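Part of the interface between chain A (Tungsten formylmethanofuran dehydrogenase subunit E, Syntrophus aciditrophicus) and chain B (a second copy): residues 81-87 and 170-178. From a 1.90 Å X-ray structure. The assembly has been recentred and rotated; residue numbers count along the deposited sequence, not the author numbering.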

# COMPACT_ATOMS: atom_id res chain seq x y z
N PRO A 81 8.41 5.32 -5.32
CA PRO A 81 9.58 4.64 -4.77
C PRO A 81 10.91 5.31 -5.13
O PRO A 81 11.64 4.83 -6.01
CB PRO A 81 9.46 3.25 -5.35
CG PRO A 81 8.85 3.49 -6.69
CD PRO A 81 7.83 4.57 -6.45
N MSE A 82 11.22 6.42 -4.47
CA MSE A 82 12.44 7.17 -4.76
C MSE A 82 13.52 7.01 -3.70
O MSE A 82 14.55 7.63 -3.78
CB MSE A 82 12.09 8.63 -4.97
CG MSE A 82 11.18 8.81 -6.12
SE MSE A 82 10.75 10.63 -6.48
CE MSE A 82 9.91 11.02 -4.82
N GLY A 83 13.29 6.16 -2.70
CA GLY A 83 14.27 5.89 -1.65
C GLY A 83 14.51 7.01 -0.66
O GLY A 83 15.49 6.99 0.08
N LEU A 84 13.60 7.99 -0.64
CA LEU A 84 13.70 9.16 0.21
C LEU A 84 12.71 8.98 1.36
O LEU A 84 11.55 8.70 1.17
CB LEU A 84 13.39 10.43 -0.57
CG LEU A 84 14.38 10.76 -1.68
CD1 LEU A 84 13.88 11.94 -2.49
CD2 LEU A 84 15.79 11.03 -1.12
N PHE A 85 13.21 9.11 2.58
CA PHE A 85 12.41 8.94 3.80
C PHE A 85 11.67 10.26 4.05
O PHE A 85 12.07 11.07 4.86
CB PHE A 85 13.29 8.53 5.00
CG PHE A 85 12.54 7.76 6.04
CD1 PHE A 85 12.16 6.45 5.80
CD2 PHE A 85 12.21 8.33 7.25
CE1 PHE A 85 11.44 5.73 6.75
CE2 PHE A 85 11.48 7.61 8.21
CZ PHE A 85 11.11 6.32 7.95
N ALA A 86 10.59 10.43 3.31
CA ALA A 86 9.79 11.65 3.34
C ALA A 86 8.33 11.31 3.03
O ALA A 86 8.01 10.37 2.31
CB ALA A 86 10.34 12.62 2.32
N VAL A 87 7.43 12.08 3.64
CA VAL A 87 6.00 11.97 3.34
C VAL A 87 5.49 13.38 3.16
O VAL A 87 5.97 14.28 3.83
CB VAL A 87 5.23 11.28 4.54
CG1 VAL A 87 5.58 11.97 5.90
CG2 VAL A 87 3.69 11.30 4.30
N ARG B 170 20.22 17.59 -0.43
CA ARG B 170 20.88 17.18 0.81
C ARG B 170 20.01 16.31 1.66
O ARG B 170 19.89 16.50 2.89
CB ARG B 170 21.39 18.40 1.59
CG ARG B 170 22.43 19.20 0.82
CD ARG B 170 23.02 20.35 1.68
NE ARG B 170 23.30 20.00 3.08
CZ ARG B 170 24.40 19.39 3.53
NH1 ARG B 170 25.37 19.02 2.70
NH2 ARG B 170 24.51 19.13 4.83
N GLU B 171 19.41 15.31 1.01
CA GLU B 171 18.76 14.22 1.70
C GLU B 171 19.51 12.91 1.42
O GLU B 171 20.19 12.78 0.41
CB GLU B 171 17.29 14.15 1.29
CG GLU B 171 16.43 15.17 2.05
CD GLU B 171 15.02 15.29 1.54
OE1 GLU B 171 14.32 14.24 1.53
OE2 GLU B 171 14.61 16.41 1.16
N ALA B 172 19.40 11.97 2.34
CA ALA B 172 20.00 10.66 2.17
C ALA B 172 19.21 9.81 1.16
O ALA B 172 17.98 9.84 1.10
CB ALA B 172 20.12 9.94 3.51
N TYR B 173 19.96 9.10 0.32
CA TYR B 173 19.40 8.22 -0.70
C TYR B 173 20.40 7.07 -1.03
O TYR B 173 21.57 7.15 -0.69
CB TYR B 173 18.99 9.04 -1.95
CG TYR B 173 20.14 9.44 -2.82
CD1 TYR B 173 21.00 10.45 -2.44
CD2 TYR B 173 20.41 8.76 -4.00
CE1 TYR B 173 22.11 10.80 -3.23
CE2 TYR B 173 21.52 9.12 -4.80
CZ TYR B 173 22.35 10.15 -4.41
OH TYR B 173 23.46 10.52 -5.18
N PRO B 174 19.91 5.99 -1.65
CA PRO B 174 20.78 4.91 -2.14
C PRO B 174 21.71 5.36 -3.28
O PRO B 174 21.25 5.95 -4.27
CB PRO B 174 19.78 3.88 -2.68
CG PRO B 174 18.46 4.26 -2.10
CD PRO B 174 18.49 5.71 -1.90
N ALA B 175 23.01 5.10 -3.12
CA ALA B 175 24.04 5.51 -4.09
C ALA B 175 23.82 4.93 -5.49
O ALA B 175 24.23 5.53 -6.50
CB ALA B 175 25.42 5.13 -3.59
N GLN B 176 23.16 3.78 -5.54
CA GLN B 176 22.88 3.13 -6.81
C GLN B 176 21.98 3.98 -7.70
O GLN B 176 22.05 3.89 -8.92
CB GLN B 176 22.29 1.74 -6.59
CG GLN B 176 20.87 1.74 -6.13
CD GLN B 176 20.57 0.78 -4.98
OE1 GLN B 176 21.48 0.36 -4.24
NE2 GLN B 176 19.29 0.46 -4.79
N ASP B 177 21.16 4.83 -7.11
CA ASP B 177 20.20 5.61 -7.88
C ASP B 177 20.85 6.66 -8.78
O ASP B 177 20.17 7.19 -9.68
CB ASP B 177 19.17 6.30 -6.95
CG ASP B 177 18.25 5.33 -6.25
OD1 ASP B 177 18.28 4.15 -6.60
OD2 ASP B 177 17.50 5.74 -5.33
N GLY B 178 22.12 7.00 -8.52
CA GLY B 178 22.85 8.00 -9.28
C GLY B 178 23.51 9.11 -8.48
O GLY B 178 23.62 9.03 -7.27
O HOH W 1 16.85 8.23 -4.93
O HOH W 2 16.06 10.01 2.82

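No direct hydrogen bond joins these two stretches; van der Waals contact and two bridging waters hold them against each other. L84(A) makes the most extensive contact. Its CA-to-CB bond runs sideways to chain B, but with chi1 at -64° (m) and chi2 at 173° (t), a common leucine rotamer, the end of the side chain comes nearer. CD2 lies 3.9 Å from CB of Y173(B), an apolar contact, and 4.2 Å from CB of E171(B). It also sits 3.3 Å from the carbonyl O of A172(B), close packing of a methyl against a polar atom. A branched aliphatic side chain suits this place because its terminal methyl reaches the CB atoms of E171(B) and Y173(B) and the carbonyl O of A172(B) between them.

Y173(B) contributes the base of its side chain rather than its ring. Chi1 of 77° (p) leads the ring away from chain A, and the phenol finds its partner within its own chain: OH donates to O of G178(B) at 2.6 Å. That bond spans the 3-10 segment 175-177, where D177(B) N also bonds to P174(B) O at 3.1 Å. Tyrosine thus combines a CB that packs against L84(A) with a side chain long enough for its hydroxyl to bond to O of G178(B), just past the 3-10 segment.

The CA-to-CB bond of E171(B) points toward chain A, and its CB meets L84(A), but its two carboxylate oxygens are hydrogen-bonded elsewhere in the structure. At 4.4 Å from CB of A86(A), a methyl with no hydrogen bond to offer, OE1 makes only a loose contact.

G83(A) fits for two reasons. Its phi of 71° favours glycine, and a CB would point toward chain B, where its ideal position lies 2.9 Å from CD of P174(B), a clash. Without that atom, the backbone can pass close to the proline ring, with G83(A) O 3.8 Å from P174(B) CD.

The polar groups are joined through water. The CA-to-CB bond of D177(B) points toward chain A, and chi1 is -67° (m), yet its OD2 remains 3.8 Å from O of M82(A). Both are acceptors, so a direct hydrogen bond is impossible; water 1 donates to each, at 2.6 Å from M82(A) O and 2.6 Å from D177(B) OD2. Selenomethionine M82(A) offers this carbonyl while its m, t, m side chain leads away from chain B. Water 2 accepts from F85(A) N at 3.0 Å and donates to A172(B) O at 2.6 Å, linking backbone to backbone. The F85(A) ring, with chi1 at -154° (t), also leads away, leaving its main chain to take part.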